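Local atomic coordinates of beta-phenylalanine aminotransferase (Variovorax paradoxus, PDB entry 4AO9), a protein that probably uses pyridoxal-5'-phosphate to transfer the amino group of beta-phenylalanine to a keto-acid acceptor, as a class-III aminotransferase. Residues 227-239 with 371-383. Residues are numbered along the deposited sequence; the frame is centred on the assembly and turned at random.
Sequences EPMQGASGCIPGQ and FTGIGSLMNAHFV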
ATOM      1  N   GLU A 227       3.410  10.234 -16.847  1.00  6.96           N
ATOM      2  CA  GLU A 227       2.205  10.983 -16.467  1.00  7.85           C
ATOM      3  C   GLU A 227       1.769  11.856 -17.646  1.00  8.14           C
ATOM      4  O   GLU A 227       2.593  12.586 -18.185  1.00  8.32           O
ATOM      5  CB  GLU A 227       2.511  11.902 -15.289  1.00  7.70           C
ATOM      6  CG  GLU A 227       2.952  11.180 -13.997  1.00  7.86           C
ATOM      7  CD  GLU A 227       3.735  12.119 -13.101  1.00  8.79           C
ATOM      8  OE1 GLU A 227       3.090  12.837 -12.297  1.00  8.16           O
ATOM      9  OE2 GLU A 227       4.981  12.159 -13.243  1.00  8.89           O
ATOM     10  N   PRO A 228       0.486  11.798 -18.055  1.00  8.14           N
ATOM     11  CA  PRO A 228       0.075  12.686 -19.172  1.00  9.21           C
ATOM     12  C   PRO A 228       0.092  14.175 -18.796  1.00  9.19           C
ATOM     13  O   PRO A 228       0.124  15.030 -19.692  1.00 10.02           O
ATOM     14  CB  PRO A 228      -1.331  12.210 -19.540  1.00  9.77           C
ATOM     15  CG  PRO A 228      -1.552  10.933 -18.833  1.00 10.72           C
ATOM     16  CD  PRO A 228      -0.520  10.763 -17.749  1.00  8.58           C
ATOM     17  N   MET A 229       0.054  14.466 -17.494  1.00  9.04           N
ATOM     18  CA  MET A 229       0.422  15.764 -16.932  1.00  9.06           C
ATOM     19  C   MET A 229       1.187  15.431 -15.669  1.00  9.31           C
ATOM     20  O   MET A 229       0.673  14.686 -14.826  1.00 10.10           O
ATOM     21  CB  MET A 229      -0.820  16.595 -16.569  1.00  9.39           C
ATOM     22  CG  MET A 229      -0.477  17.912 -15.871  1.00 10.12           C
ATOM     23  SD  MET A 229      -1.820  18.648 -14.906  1.00 13.56           S
ATOM     24  CE  MET A 229      -1.762  17.607 -13.442  1.00 13.93           C
ATOM     25  N   GLN A 230       2.410  15.934 -15.532  1.00  8.55           N
ATOM     26  CA  GLN A 230       3.158  15.669 -14.299  1.00  9.21           C
ATOM     27  C   GLN A 230       2.527  16.414 -13.139  1.00  9.62           C
ATOM     28  O   GLN A 230       2.202  17.600 -13.241  1.00 10.32           O
ATOM     29  CB  GLN A 230       4.622  16.036 -14.439  1.00  8.79           C
ATOM     30  CG  GLN A 230       5.395  15.057 -15.297  1.00  9.27           C
ATOM     31  CD  GLN A 230       6.883  15.320 -15.276  1.00  9.31           C
ATOM     32  OE1 GLN A 230       7.343  16.421 -14.949  1.00 10.77           O
ATOM     33  NE2 GLN A 230       7.650  14.311 -15.635  1.00  8.53           N
ATOM     34  N   GLY A 231       2.339  15.694 -12.042  1.00  9.73           N
ATOM     35  CA  GLY A 231       1.674  16.234 -10.854  1.00  9.88           C
ATOM     36  C   GLY A 231       2.658  16.866  -9.894  1.00 10.41           C
ATOM     37  O   GLY A 231       2.740  18.095  -9.781  1.00 11.15           O
ATOM     38  N   ALA A 232       3.402  16.020  -9.190  1.00 10.71           N
ATOM     39  CA  ALA A 232       4.356  16.457  -8.175  1.00 11.32           C
ATOM     40  C   ALA A 232       5.386  17.469  -8.661  1.00 11.72           C
ATOM     41  O   ALA A 232       5.787  18.354  -7.900  1.00 12.80           O
ATOM     42  CB  ALA A 232       5.051  15.246  -7.548  1.00 11.32           C
ATOM     43  N   SER A 233       5.807  17.360  -9.921  1.00 11.01           N
ATOM     44  CA  SER A 233       6.807  18.289 -10.453  1.00 11.39           C
ATOM     45  C   SER A 233       6.242  19.693 -10.671  1.00 11.00           C
ATOM     46  O   SER A 233       7.015  20.624 -10.899  1.00 11.96           O
ATOM     47  CB  SER A 233       7.418  17.782 -11.756  1.00 11.88           C
ATOM     48  OG  SER A 233       6.485  17.904 -12.818  1.00 13.06           O
ATOM     49  N   GLY A 234       4.914  19.838 -10.640  1.00 10.42           N
ATOM     50  CA  GLY A 234       4.291  21.173 -10.720  1.00 10.35           C
ATOM     51  C   GLY A 234       3.125  21.359 -11.684  1.00 10.91           C
ATOM     52  O   GLY A 234       2.950  22.460 -12.235  1.00 11.11           O
ATOM     53  N   CYS A 235       2.317  20.314 -11.896  1.00 10.45           N
ATOM     54  CA  CYS A 235       1.187  20.385 -12.847  1.00 10.48           C
ATOM     55  C   CYS A 235       1.645  20.872 -14.224  1.00 10.44           C
ATOM     56  O   CYS A 235       1.217  21.927 -14.716  1.00 11.32           O
ATOM     57  CB  CYS A 235       0.049  21.259 -12.309  1.00 10.46           C
ATOM     58  SG  CYS A 235      -0.710  20.590 -10.837  1.00 11.52           S
ATOM     59  N   ILE A 236       2.518  20.073 -14.831  1.00 10.28           N
ATOM     60  CA  ILE A 236       3.112  20.370 -16.130  1.00 10.58           C
ATOM     61  C   ILE A 236       2.455  19.483 -17.193  1.00 10.78           C
ATOM     62  O   ILE A 236       2.717  18.283 -17.250  1.00 10.86           O
ATOM     63  CB  ILE A 236       4.637  20.115 -16.114  1.00 10.59           C
ATOM     64  CG1 ILE A 236       5.301  20.846 -14.939  1.00 11.14           C
ATOM     65  CG2 ILE A 236       5.249  20.512 -17.462  1.00 10.34           C
ATOM     66  CD1 ILE A 236       6.812  20.683 -14.862  1.00 13.34           C
ATOM     67  N   PRO A 237       1.582  20.057 -18.039  1.00 11.14           N
ATOM     68  CA  PRO A 237       0.933  19.265 -19.082  1.00 11.23           C
ATOM     69  C   PRO A 237       1.921  18.648 -20.061  1.00 11.27           C
ATOM     70  O   PRO A 237       2.865  19.316 -20.512  1.00 11.56           O
ATOM     71  CB  PRO A 237       0.041  20.295 -19.798  1.00 11.80           C
ATOM     72  CG  PRO A 237      -0.227  21.306 -18.740  1.00 11.68           C
ATOM     73  CD  PRO A 237       1.078  21.443 -18.032  1.00 12.12           C
ATOM     74  N   GLY A 238       1.707  17.370 -20.367  1.00 11.02           N
ATOM     75  CA  GLY A 238       2.427  16.714 -21.458  1.00 11.76           C
ATOM     76  C   GLY A 238       1.868  17.233 -22.762  1.00 12.66           C
ATOM     77  O   GLY A 238       0.649  17.263 -22.964  1.00 12.87           O
ATOM     78  N   GLN A 239       2.766  17.643 -23.644  1.00 13.32           N
ATOM     79  CA  GLN A 239       2.344  18.199 -24.929  1.00 15.00           C
ATOM     80  C   GLN A 239       1.927  17.082 -25.884  1.00 15.97           C
ATOM     81  O   GLN A 239       2.511  16.002 -25.858  1.00 15.48           O
ATOM     82  CB  GLN A 239       3.458  19.064 -25.516  1.00 15.50           C
ATOM     83  CG  GLN A 239       3.814  20.270 -24.640  1.00 17.40           C
ATOM     84  CD  GLN A 239       2.613  21.170 -24.333  1.00 22.28           C
ATOM     85  OE1 GLN A 239       2.227  21.348 -23.170  1.00 24.96           O
ATOM     86  NE2 GLN A 239       2.013  21.724 -25.373  1.00 24.03           N
ATOM     87  N   PHE A 371       0.221  30.151 -12.949  1.00 12.63           N
ATOM     88  CA  PHE A 371      -0.347  28.886 -12.514  1.00 12.49           C
ATOM     89  C   PHE A 371      -0.417  27.959 -13.713  1.00 12.22           C
ATOM     90  O   PHE A 371      -1.002  28.304 -14.738  1.00 12.83           O
ATOM     91  CB  PHE A 371      -1.735  29.113 -11.915  1.00 12.38           C
ATOM     92  CG  PHE A 371      -1.707  29.794 -10.574  1.00 12.79           C
ATOM     93  CD1 PHE A 371      -1.460  31.168 -10.474  1.00 13.38           C
ATOM     94  CD2 PHE A 371      -1.912  29.061  -9.402  1.00 12.97           C
ATOM     95  CE1 PHE A 371      -1.419  31.797  -9.229  1.00 14.92           C
ATOM     96  CE2 PHE A 371      -1.889  29.690  -8.157  1.00 13.71           C
ATOM     97  CZ  PHE A 371      -1.639  31.058  -8.069  1.00 14.78           C
ATOM     98  N   THR A 372       0.223  26.801 -13.594  1.00 11.65           N
ATOM     99  CA  THR A 372       0.210  25.789 -14.651  1.00 11.45           C
ATOM    100  C   THR A 372      -0.747  24.661 -14.282  1.00 11.29           C
ATOM    101  O   THR A 372      -1.009  24.436 -13.102  1.00 11.51           O
ATOM    102  CB  THR A 372       1.628  25.211 -14.918  1.00 11.87           C
ATOM    103  OG1 THR A 372       2.187  24.677 -13.709  1.00 12.00           O
ATOM    104  CG2 THR A 372       2.554  26.296 -15.448  1.00 12.59           C
ATOM    105  N   GLY A 373      -1.272  23.968 -15.283  1.00 11.02           N
ATOM    106  CA  GLY A 373      -2.077  22.778 -15.029  1.00 11.17           C
ATOM    107  C   GLY A 373      -3.220  22.596 -15.996  1.00 11.50           C
ATOM    108  O   GLY A 373      -3.228  23.185 -17.089  1.00 12.24           O
ATOM    109  N   ILE A 374      -4.173  21.759 -15.591  1.00 11.58           N
ATOM    110  CA  ILE A 374      -5.328  21.383 -16.404  1.00 11.78           C
ATOM    111  C   ILE A 374      -6.525  21.246 -15.486  1.00 12.10           C
ATOM    112  O   ILE A 374      -6.422  20.658 -14.401  1.00 11.59           O
ATOM    113  CB  ILE A 374      -5.115  20.008 -17.102  1.00 11.66           C
ATOM    114  CG1 ILE A 374      -3.909  20.039 -18.046  1.00 11.89           C
ATOM    115  CG2 ILE A 374      -6.385  19.587 -17.865  1.00 12.17           C
ATOM    116  CD1 ILE A 374      -3.463  18.659 -18.542  1.00 13.38           C
ATOM    117  N   GLY A 375      -7.660  21.801 -15.890  1.00 12.81           N
ATOM    118  CA  GLY A 375      -8.904  21.560 -15.163  1.00 13.78           C
ATOM    119  C   GLY A 375      -8.822  21.908 -13.690  1.00 13.62           C
ATOM    120  O   GLY A 375      -8.435  23.013 -13.327  1.00 14.29           O
ATOM    121  N   SER A 376      -9.123  20.934 -12.834  1.00 13.48           N
ATOM    122  CA  SER A 376      -9.260  21.186 -11.395  1.00 13.12           C
ATOM    123  C   SER A 376      -7.940  21.119 -10.611  1.00 12.56           C
ATOM    124  O   SER A 376      -7.943  21.205  -9.379  1.00 12.62           O
ATOM    125  CB  SER A 376     -10.287  20.221 -10.797  1.00 13.14           C
ATOM    126  OG  SER A 376      -9.906  18.874 -11.064  1.00 13.69           O
ATOM    127  N   LEU A 377      -6.825  20.986 -11.334  1.00 11.51           N
ATOM    128  CA  LEU A 377      -5.489  20.900 -10.734  1.00 11.39           C
ATOM    129  C   LEU A 377      -4.576  21.972 -11.305  1.00 10.80           C
ATOM    130  O   LEU A 377      -4.436  22.095 -12.521  1.00 11.07           O
ATOM    131  CB  LEU A 377      -4.869  19.530 -10.996  1.00 11.32           C
ATOM    132  CG  LEU A 377      -5.693  18.300 -10.593  1.00 12.06           C
ATOM    133  CD1 LEU A 377      -4.939  17.026 -10.989  1.00 12.36           C
ATOM    134  CD2 LEU A 377      -6.006  18.335  -9.107  1.00 13.20           C
ATOM    135  N   MET A 378      -3.953  22.759 -10.432  1.00 11.12           N
ATOM    136  CA  MET A 378      -2.998  23.770 -10.896  1.00 11.18           C
ATOM    137  C   MET A 378      -1.897  23.990  -9.869  1.00 11.15           C
ATOM    138  O   MET A 378      -2.001  23.523  -8.738  1.00 10.95           O
ATOM    139  CB  MET A 378      -3.713  25.090 -11.236  1.00 11.37           C
ATOM    140  CG  MET A 378      -4.436  25.699 -10.058  1.00 11.66           C
ATOM    141  SD  MET A 378      -5.699  26.906 -10.509  1.00 13.69           S
ATOM    142  CE  MET A 378      -7.050  25.817 -10.943  1.00 13.96           C
ATOM    143  N   ASN A 379      -0.848  24.704 -10.251  1.00 11.57           N
ATOM    144  CA  ASN A 379       0.288  24.927  -9.363  1.00 11.47           C
ATOM    145  C   ASN A 379       0.884  26.308  -9.593  1.00 11.51           C
ATOM    146  O   ASN A 379       1.150  26.680 -10.741  1.00 11.62           O
ATOM    147  CB  ASN A 379       1.354  23.842  -9.611  1.00 11.35           C
ATOM    148  CG  ASN A 379       2.185  23.497  -8.369  1.00 12.38           C
ATOM    149  OD1 ASN A 379       2.196  22.341  -7.931  1.00 13.50           O
ATOM    150  ND2 ASN A 379       2.898  24.478  -7.813  1.00 11.58           N
ATOM    151  N   ALA A 380       1.092  27.047  -8.502  1.00 11.65           N
ATOM    152  CA  ALA A 380       1.759  28.350  -8.541  1.00 12.72           C
ATOM    153  C   ALA A 380       3.246  28.154  -8.821  1.00 13.62           C
ATOM    154  O   ALA A 380       3.877  27.253  -8.257  1.00 14.23           O
ATOM    155  CB  ALA A 380       1.568  29.075  -7.220  1.00 12.69           C
ATOM    156  N   HIS A 381       3.806  28.985  -9.699  1.00 13.76           N
ATOM    157  CA  HIS A 381       5.247  28.994  -9.953  1.00 14.56           C
ATOM    158  C   HIS A 381       5.724  30.427 -10.075  1.00 15.13           C
ATOM    159  O   HIS A 381       5.089  31.235 -10.747  1.00 16.29           O
ATOM    160  CB  HIS A 381       5.604  28.247 -11.243  1.00 14.11           C
ATOM    161  CG  HIS A 381       5.222  26.798 -11.235  1.00 14.55           C
ATOM    162  ND1 HIS A 381       5.831  25.871 -10.417  1.00 17.65           N
ATOM    163  CD2 HIS A 381       4.299  26.120 -11.955  1.00 13.92           C
ATOM    164  CE1 HIS A 381       5.289  24.684 -10.626  1.00 14.93           C
ATOM    165  NE2 HIS A 381       4.360  24.805 -11.556  1.00 14.14           N
ATOM    166  N   PHE A 382       6.844  30.730  -9.428  1.00 15.62           N
ATOM    167  CA  PHE A 382       7.457  32.056  -9.538  1.00 16.23           C
ATOM    168  C   PHE A 382       8.498  32.091 -10.652  1.00 16.80           C
ATOM    169  O   PHE A 382       9.700  32.197 -10.415  1.00 17.21           O
ATOM    170  CB  PHE A 382       8.013  32.506  -8.190  1.00 16.47           C
ATOM    171  CG  PHE A 382       6.945  32.715  -7.163  1.00 16.16           C
ATOM    172  CD1 PHE A 382       6.220  33.906  -7.128  1.00 17.13           C
ATOM    173  CD2 PHE A 382       6.625  31.702  -6.265  1.00 16.36           C
ATOM    174  CE1 PHE A 382       5.213  34.098  -6.192  1.00 17.69           C
ATOM    175  CE2 PHE A 382       5.624  31.880  -5.328  1.00 16.59           C
ATOM    176  CZ  PHE A 382       4.913  33.074  -5.288  1.00 16.62           C
ATOM    177  N   VAL A 383       7.994  31.971 -11.874  1.00 17.30           N
ATOM    178  CA  VAL A 383       8.817  31.977 -13.074  1.00 18.49           C
ATOM    179  C   VAL A 383       7.994  32.581 -14.216  1.00 19.22           C
ATOM    180  O   VAL A 383       6.762  32.479 -14.227  1.00 19.02           O
ATOM    181  CB  VAL A 383       9.328  30.541 -13.410  1.00 18.36           C
ATOM    182  CG1 VAL A 383       8.219  29.680 -14.019  1.00 18.72           C
ATOM    183  CG2 VAL A 383      10.544  30.590 -14.319  1.00 19.75           C
TER
HETATM  184  O   HOH W   1       1.952  19.674  -7.629  1.00 15.02           O
HETATM  185  O   HOH W   2       4.881  21.102  -7.296  1.00 17.43           O
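H381 meets the tight turn of 227-239 edge-on: its NE2-H points at a lone pair of the G234 carbonyl, giving a nearly straight hydrogen bond (NE2 to O 2.8 Å, 166°) with the oxygen in the ring plane. T372 OG1 lies 2.8 Å from the same G234 O and 3.1 Å from C235 O, and its one proton can serve either oxygen; a chi1 of 56° turns the hydroxyl to the side of the turn, within reach of both carbonyls. A phenylalanine in place of H381 has no N-H for G234 O, and this carbonyl would probably be left with T372 OG1 as its sole possible mate within the two segments. G234 CA also lies at the imidazole edge, in the ring plane. The turn joins two short antiparallel strands, 229-230 and 236-237, where C235 and I236 both face Q230 in a G1 bulge; it rests on the hairpin 371-381, whose type II' turn spans I374 to L377. C235 SG lies against the hairpin backbone, 3.7 Å from M378 C. Beyond it M229, extended as far as SD, runs alongside I374, the two pointing opposite ways with M229 CB 3.9 Å from I374 CD1, and the bend at chi3 (77°) brings M229 CE to L377 CD1. P237 CG packs against I374 CG1. Two waters link N379 OD1 to the carbonyls of G231 and A232, and E227, just ahead of the strand pair, touches the pyridoxal-5'-phosphate.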